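Local structure of cytochrome c'' (Methylophilus methylotrophus, 1GU2) at residues H53-G61 against Y115-T123. The protein binds a covalently attached heme c with bis-histidine axial ligation in the oxidized state and probably serves in electron transfer. Residues are numbered along the deposited sequence; the frame is centred on the assembly and turned at random.
Sequences HTNNPANVG and YLLTETKPT. With HEC (heme c), chain C.
Pro57 packs against Tyr115 and Leu116 of helix 106-118 and against Glu119 in the chain beyond it. CD2 of Leu116 lies 3.5 Å from Pro57 CB. The phenol of Tyr115 approaches obliquely, with CE2 3.8 Å from Pro57 CG, while the aliphatic part of Glu119 crosses the proline at about a right angle. Next along the loop, Ala58 directs its methyl at the chain beyond the helix, with CB 3.6 Å from Pro122 N, and the ring of Pro122 lies beside the carbonyl oxygen of Ala58. Asn56 and Asn59 extend their amides to the backbone around Thr123, although the orientation of either amide is uncertain.

A water joins the two segments in the polar layer, donating to both Asn55 O and Tyr115 OH; a second lies between the side chains of Asn55 and Thr123, but its very short approach to Asn55 OD1 makes that bridge doubtful. Tyr115 OH in turn donates to Glu119 OE2 at 2.6 Å, using the anti lone pair of the carboxylate. The bend of Glu119 at chi2 (-85°) folds its acid group back to the phenol, and this bond should restrict rotation of the hydroxyl beside Pro57. Within the loop, a type I turn from Asn56 to Asn59 is closed by Asn59 N donating to Asn56 O (3.0 Å), which presents Pro57 and Ala58 at its corner. Thr54 OG1 bonds His53 O at 2.7 Å where the chain leaves helix 49-53.

His53 itself ligates the heme iron through NE2, opposite His95, and the C-terminal tail packs on the loop that follows this axial ligand. Pro57 is tied by a backbone bond to Ala74, Leu116 and His53 both touch Leu73, helix 28-36 meets Tyr115 through Lys32, and Gly61 begins strand 61-62, pairing with Ile70 in the antiparallel sheet with 69-70.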
ATOM      1  N   HIS A  53       2.669  -1.730  -9.728  1.00 10.60           N
ATOM      2  CA  HIS A  53       3.065  -0.400  -9.208  1.00 10.56           C
ATOM      3  C   HIS A  53       4.545  -0.152  -9.356  1.00 11.23           C
ATOM      4  O   HIS A  53       5.033   0.925  -8.979  1.00 11.43           O
ATOM      5  CB  HIS A  53       2.604  -0.284  -7.737  1.00  9.49           C
ATOM      6  CG  HIS A  53       1.113  -0.260  -7.614  1.00  9.23           C
ATOM      7  ND1 HIS A  53       0.339   0.786  -8.061  1.00 10.76           N
ATOM      8  CD2 HIS A  53       0.223  -1.100  -7.077  1.00  9.89           C
ATOM      9  CE1 HIS A  53      -0.959   0.559  -7.798  1.00  9.97           C
ATOM     10  NE2 HIS A  53      -1.061  -0.600  -7.200  1.00  8.97           N
ATOM     11  N   THR A  54       5.300  -1.120  -9.921  1.00 11.51           N
ATOM     12  CA  THR A  54       6.762  -1.150 -10.031  1.00 11.94           C
ATOM     13  C   THR A  54       7.348  -1.358  -8.651  1.00 11.75           C
ATOM     14  O   THR A  54       6.656  -1.345  -7.625  1.00 11.52           O
ATOM     15  CB  THR A  54       7.383   0.051 -10.779  1.00 12.34           C
ATOM     16  OG1 THR A  54       7.542   1.172  -9.903  1.00 13.22           O
ATOM     17  CG2 THR A  54       6.577   0.587 -11.904  1.00 13.00           C
ATOM     18  N   ASN A  55       8.685  -1.537  -8.615  1.00 12.70           N
ATOM     19  CA  ASN A  55       9.320  -1.710  -7.305  1.00 13.12           C
ATOM     20  C   ASN A  55       9.644  -0.451  -6.551  1.00 12.83           C
ATOM     21  O   ASN A  55      10.313  -0.387  -5.517  1.00 13.89           O
ATOM     22  CB  ASN A  55      10.635  -2.556  -7.367  1.00 15.76           C
ATOM     23  CG  ASN A  55      11.696  -1.882  -8.172  1.00 17.84           C
ATOM     24  OD1 ASN A  55      11.663  -0.687  -8.449  1.00 20.64           O
ATOM     25  ND2 ASN A  55      12.686  -2.684  -8.597  1.00 27.87           N
ATOM     26  N   ASN A  56       9.235   0.677  -6.934  1.00 12.88           N
ATOM     27  CA  ASN A  56       9.255   2.037  -6.435  1.00 11.65           C
ATOM     28  C   ASN A  56       7.869   2.692  -6.577  1.00 11.65           C
ATOM     29  O   ASN A  56       7.472   3.108  -7.670  1.00 11.53           O
ATOM     30  CB  ASN A  56      10.351   2.845  -7.156  1.00 12.75           C
ATOM     31  CG  ASN A  56      10.675   4.161  -6.501  1.00 12.69           C
ATOM     32  OD1 ASN A  56      11.664   4.872  -6.783  1.00 17.30           O
ATOM     33  ND2 ASN A  56       9.862   4.552  -5.568  1.00 10.66           N
ATOM     34  N   PRO A  57       7.195   2.885  -5.446  1.00 11.07           N
ATOM     35  CA  PRO A  57       5.854   3.512  -5.499  1.00 11.16           C
ATOM     36  C   PRO A  57       5.818   4.987  -5.800  1.00 10.98           C
ATOM     37  O   PRO A  57       4.754   5.596  -5.966  1.00 11.85           O
ATOM     38  CB  PRO A  57       5.334   3.201  -4.094  1.00 13.30           C
ATOM     39  CG  PRO A  57       6.544   3.166  -3.229  1.00 12.48           C
ATOM     40  CD  PRO A  57       7.589   2.527  -4.074  1.00 11.58           C
ATOM     41  N   ALA A  58       6.944   5.686  -5.974  1.00 11.73           N
ATOM     42  CA  ALA A  58       7.114   7.019  -6.454  1.00 11.94           C
ATOM     43  C   ALA A  58       7.060   7.049  -7.980  1.00 11.90           C
ATOM     44  O   ALA A  58       6.943   8.156  -8.544  1.00 13.34           O
ATOM     45  CB  ALA A  58       8.425   7.603  -5.942  1.00 13.99           C
ATOM     46  N   ASN A  59       7.107   5.909  -8.662  1.00 11.01           N
ATOM     47  CA  ASN A  59       7.045   5.873 -10.120  1.00 11.24           C
ATOM     48  C   ASN A  59       5.630   5.644 -10.651  1.00 11.29           C
ATOM     49  O   ASN A  59       4.741   5.177  -9.942  1.00 11.62           O
ATOM     50  CB  ASN A  59       7.918   4.741 -10.762  1.00 15.17           C
ATOM     51  CG  ASN A  59       9.318   5.290 -10.885  1.00 22.34           C
ATOM     52  OD1 ASN A  59      10.011   5.791 -11.719  1.00 22.91           O
ATOM     53  ND2 ASN A  59       9.886   5.132  -9.737  1.00 17.11           N
ATOM     54  N   VAL A  60       5.430   5.929 -11.927  1.00 12.32           N
ATOM     55  CA  VAL A  60       4.195   5.580 -12.620  1.00 12.03           C
ATOM     56  C   VAL A  60       4.194   4.093 -12.878  1.00 11.88           C
ATOM     57  O   VAL A  60       5.161   3.528 -13.367  1.00 15.15           O
ATOM     58  CB  VAL A  60       4.123   6.398 -13.911  1.00 14.98           C
ATOM     59  CG1 VAL A  60       3.012   5.882 -14.783  1.00 17.28           C
ATOM     60  CG2 VAL A  60       3.918   7.882 -13.609  1.00 16.07           C
ATOM     61  N   GLY A  61       3.107   3.434 -12.556  1.00 12.31           N
ATOM     62  CA  GLY A  61       2.889   2.022 -12.737  1.00 13.27           C
ATOM     63  C   GLY A  61       2.142   1.701 -14.017  1.00 12.78           C
ATOM     64  O   GLY A  61       1.812   2.588 -14.828  1.00 13.21           O
ATOM     65  N   TYR A 115       5.675   2.889   4.858  1.00 10.09           N
ATOM     66  CA  TYR A 115       6.689   2.712   3.782  1.00 10.70           C
ATOM     67  C   TYR A 115       6.477   3.735   2.678  1.00 10.35           C
ATOM     68  O   TYR A 115       7.417   4.379   2.169  1.00 11.34           O
ATOM     69  CB  TYR A 115       6.627   1.245   3.284  1.00 11.06           C
ATOM     70  CG  TYR A 115       7.320   1.091   1.943  1.00 11.33           C
ATOM     71  CD1 TYR A 115       8.677   1.341   1.830  1.00 13.81           C
ATOM     72  CD2 TYR A 115       6.630   0.727   0.791  1.00 12.87           C
ATOM     73  CE1 TYR A 115       9.291   1.193   0.577  1.00 16.51           C
ATOM     74  CE2 TYR A 115       7.216   0.577  -0.464  1.00 14.21           C
ATOM     75  CZ  TYR A 115       8.569   0.816  -0.517  1.00 15.47           C
ATOM     76  OH  TYR A 115       9.201   0.737  -1.723  1.00 19.14           O
ATOM     77  N   LEU A 116       5.236   3.964   2.230  1.00 10.69           N
ATOM     78  CA  LEU A 116       4.958   4.992   1.202  1.00 11.44           C
ATOM     79  C   LEU A 116       5.481   6.372   1.619  1.00 11.70           C
ATOM     80  O   LEU A 116       5.940   7.123   0.710  1.00 12.79           O
ATOM     81  CB  LEU A 116       3.486   5.098   0.917  1.00 10.30           C
ATOM     82  CG  LEU A 116       2.797   3.952   0.183  1.00 10.10           C
ATOM     83  CD1 LEU A 116       1.333   4.311  -0.065  1.00 11.31           C
ATOM     84  CD2 LEU A 116       3.452   3.606  -1.131  1.00 11.51           C
ATOM     85  N   LEU A 117       5.420   6.733   2.888  1.00 11.81           N
ATOM     86  CA  LEU A 117       5.898   8.038   3.381  1.00 11.84           C
ATOM     87  C   LEU A 117       7.400   8.172   3.171  1.00 12.84           C
ATOM     88  O   LEU A 117       7.916   9.292   3.155  1.00 14.57           O
ATOM     89  CB  LEU A 117       5.576   8.259   4.860  1.00 13.69           C
ATOM     90  CG  LEU A 117       4.108   8.375   5.249  1.00 17.45           C
ATOM     91  CD1 LEU A 117       3.914   8.486   6.750  1.00 24.59           C
ATOM     92  CD2 LEU A 117       3.458   9.530   4.518  1.00 24.18           C
ATOM     93  N   THR A 118       8.122   7.080   3.020  1.00 13.84           N
ATOM     94  CA  THR A 118       9.554   7.130   2.932  1.00 14.31           C
ATOM     95  C   THR A 118      10.085   7.134   1.486  1.00 16.39           C
ATOM     96  O   THR A 118      11.279   7.360   1.288  1.00 19.15           O
ATOM     97  CB  THR A 118      10.268   5.926   3.599  1.00 16.08           C
ATOM     98  OG1 THR A 118      10.016   4.695   2.880  1.00 19.16           O
ATOM     99  CG2 THR A 118       9.801   5.858   5.013  1.00 18.35           C
ATOM    100  N   GLU A 119       9.215   6.870   0.523  1.00 15.89           N
ATOM    101  CA  GLU A 119       9.568   6.770  -0.897  1.00 17.21           C
ATOM    102  C   GLU A 119       9.211   8.076  -1.565  1.00 17.53           C
ATOM    103  O   GLU A 119       8.173   8.400  -2.104  1.00 31.73           O
ATOM    104  CB  GLU A 119       8.898   5.566  -1.567  1.00 20.69           C
ATOM    105  CG  GLU A 119       9.440   4.258  -1.031  1.00 23.98           C
ATOM    106  CD  GLU A 119      10.695   3.855  -1.745  1.00 25.27           C
ATOM    107  OE1 GLU A 119      11.499   4.695  -2.177  1.00 24.34           O
ATOM    108  OE2 GLU A 119      10.932   2.642  -1.903  1.00 24.94           O
ATOM    109  N   THR A 120      10.142   9.020  -1.575  1.00 17.42           N
ATOM    110  CA  THR A 120       9.783  10.362  -2.028  1.00 19.52           C
ATOM    111  C   THR A 120      10.480  10.672  -3.347  1.00 18.40           C
ATOM    112  O   THR A 120      10.347  11.783  -3.858  1.00 20.55           O
ATOM    113  CB  THR A 120      10.177  11.428  -0.996  1.00 24.40           C
ATOM    114  OG1 THR A 120      11.601  11.420  -0.908  1.00 24.77           O
ATOM    115  CG2 THR A 120       9.656  11.144   0.427  1.00 25.66           C
ATOM    116  N   LYS A 121      11.281   9.755  -3.894  1.00 19.25           N
ATOM    117  CA  LYS A 121      12.031  10.053  -5.113  1.00 22.21           C
ATOM    118  C   LYS A 121      11.827   8.974  -6.184  1.00 18.73           C
ATOM    119  O   LYS A 121      12.133   7.779  -5.971  1.00 17.60           O
ATOM    120  CB  LYS A 121      13.529  10.174  -4.809  1.00 31.17           C
ATOM    121  CG  LYS A 121      13.882  11.179  -3.716  1.00 38.61           C
ATOM    122  CD  LYS A 121      14.132  12.542  -4.359  1.00 51.11           C
ATOM    123  CE  LYS A 121      14.529  13.561  -3.299  1.00 56.58           C
ATOM    124  NZ  LYS A 121      14.245  14.980  -3.710  1.00 75.00           N
ATOM    125  N   PRO A 122      11.313   9.332  -7.335  1.00 18.56           N
ATOM    126  CA  PRO A 122      11.204   8.349  -8.431  1.00 17.77           C
ATOM    127  C   PRO A 122      12.554   7.838  -8.835  1.00 18.18           C
ATOM    128  O   PRO A 122      13.554   8.551  -8.891  1.00 19.39           O
ATOM    129  CB  PRO A 122      10.539   9.162  -9.542  1.00 21.29           C
ATOM    130  CG  PRO A 122       9.850  10.262  -8.810  1.00 24.16           C
ATOM    131  CD  PRO A 122      10.755  10.640  -7.680  1.00 24.09           C
ATOM    132  N   THR A 123      12.759   6.609  -9.141  1.00 17.27           N
ATOM    133  CA  THR A 123      13.717   5.941  -9.984  1.00 16.09           C
ATOM    134  C   THR A 123      13.827   6.571 -11.365  1.00 16.96           C
ATOM    135  O   THR A 123      12.838   6.823 -12.064  1.00 19.42           O
ATOM    136  CB  THR A 123      13.406   4.433 -10.190  1.00 19.12           C
ATOM    137  OG1 THR A 123      13.350   3.771  -8.902  1.00 19.46           O
ATOM    138  CG2 THR A 123      14.513   3.743 -11.001  1.00 22.03           C
TER
HETATM  139 FE   HEC C 125      -2.827  -1.329  -6.543  1.00  8.86          FE
HETATM  140  CHA HEC C 125      -4.557   1.616  -6.787  1.00 11.22           C
HETATM  141  CHB HEC C 125      -1.903  -0.502  -3.364  1.00  9.35           C
HETATM  142  CHC HEC C 125      -1.529  -4.484  -6.140  1.00  8.87           C
HETATM  143  CHD HEC C 125      -3.457  -1.974  -9.853  1.00 10.79           C
HETATM  144  NA  HEC C 125      -3.101   0.253  -5.343  1.00  9.51           N
HETATM  145  C1A HEC C 125      -3.870   1.400  -5.605  1.00  9.86           C
HETATM  146  C2A HEC C 125      -3.841   2.275  -4.466  1.00 10.79           C
HETATM  147  C3A HEC C 125      -3.060   1.707  -3.532  1.00 10.23           C
HETATM  148  C4A HEC C 125      -2.632   0.433  -4.055  1.00  8.60           C
HETATM  149  CMA HEC C 125      -2.701   2.246  -2.124  1.00 11.73           C
HETATM  150  CAA HEC C 125      -4.582   3.620  -4.376  1.00 12.04           C
HETATM  151  CBA HEC C 125      -5.977   3.481  -3.741  1.00 13.76           C
HETATM  152  CGA HEC C 125      -6.701   4.782  -3.676  1.00 17.41           C
HETATM  153  O1A HEC C 125      -7.948   4.772  -3.761  1.00 31.97           O
HETATM  154  O2A HEC C 125      -6.079   5.849  -3.542  1.00 25.19           O
HETATM  155  NB  HEC C 125      -1.916  -2.298  -5.038  1.00  8.74           N
HETATM  156  C1B HEC C 125      -1.644  -1.808  -3.792  1.00  9.12           C
HETATM  157  C2B HEC C 125      -1.080  -2.869  -2.966  1.00  9.56           C
HETATM  158  C3B HEC C 125      -1.003  -3.990  -3.737  1.00  9.17           C
HETATM  159  C4B HEC C 125      -1.502  -3.619  -5.042  1.00  8.74           C
HETATM  160  CMB HEC C 125      -0.664  -2.731  -1.491  1.00 10.17           C
HETATM  161  CAB HEC C 125      -0.470  -5.397  -3.379  1.00  9.95           C
HETATM  162  CBB HEC C 125      -1.241  -6.008  -2.211  1.00 11.37           C
HETATM  163  NC  HEC C 125      -2.541  -2.898  -7.755  1.00  9.72           N
HETATM  164  C1C HEC C 125      -1.949  -4.114  -7.408  1.00  9.16           C
HETATM  165  C2C HEC C 125      -1.803  -4.933  -8.592  1.00 10.19           C
HETATM  166  C3C HEC C 125      -2.320  -4.228  -9.643  1.00 10.82           C
HETATM  167  C4C HEC C 125      -2.788  -2.972  -9.127  1.00 10.06           C
HETATM  168  CMC HEC C 125      -1.112  -6.311  -8.558  1.00 10.53           C
HETATM  169  CAC HEC C 125      -2.344  -4.564 -11.134  1.00 12.00           C
HETATM  170  CBC HEC C 125      -3.064  -5.872 -11.443  1.00 14.41           C
HETATM  171  ND  HEC C 125      -3.794  -0.376  -8.001  1.00 10.23           N
HETATM  172  C1D HEC C 125      -3.982  -0.823  -9.316  1.00 10.43           C
HETATM  173  C2D HEC C 125      -4.900   0.047 -10.003  1.00 11.65           C
HETATM  174  C3D HEC C 125      -5.358   0.954  -9.089  1.00 12.68           C
HETATM  175  C4D HEC C 125      -4.577   0.773  -7.886  1.00 11.22           C
HETATM  176  CMD HEC C 125      -5.313  -0.078 -11.481  1.00 15.92           C
HETATM  177  CAD HEC C 125      -6.534   1.941  -9.302  1.00 15.71           C
HETATM  178  CBD HEC C 125      -6.152   3.151 -10.192  1.00 16.14           C
HETATM  179  CGD HEC C 125      -5.602   4.331  -9.420  1.00 19.42           C
HETATM  180  O1D HEC C 125      -4.888   5.203  -9.997  1.00 16.65           O
HETATM  181  O2D HEC C 125      -5.888   4.448  -8.199  1.00 15.66           O
HETATM  182  O   HOH W   1      10.163  -1.333  -3.083  1.00 16.65           O
HETATM  183  O   HOH W   2      12.539   1.280  -9.613  1.00 46.24           O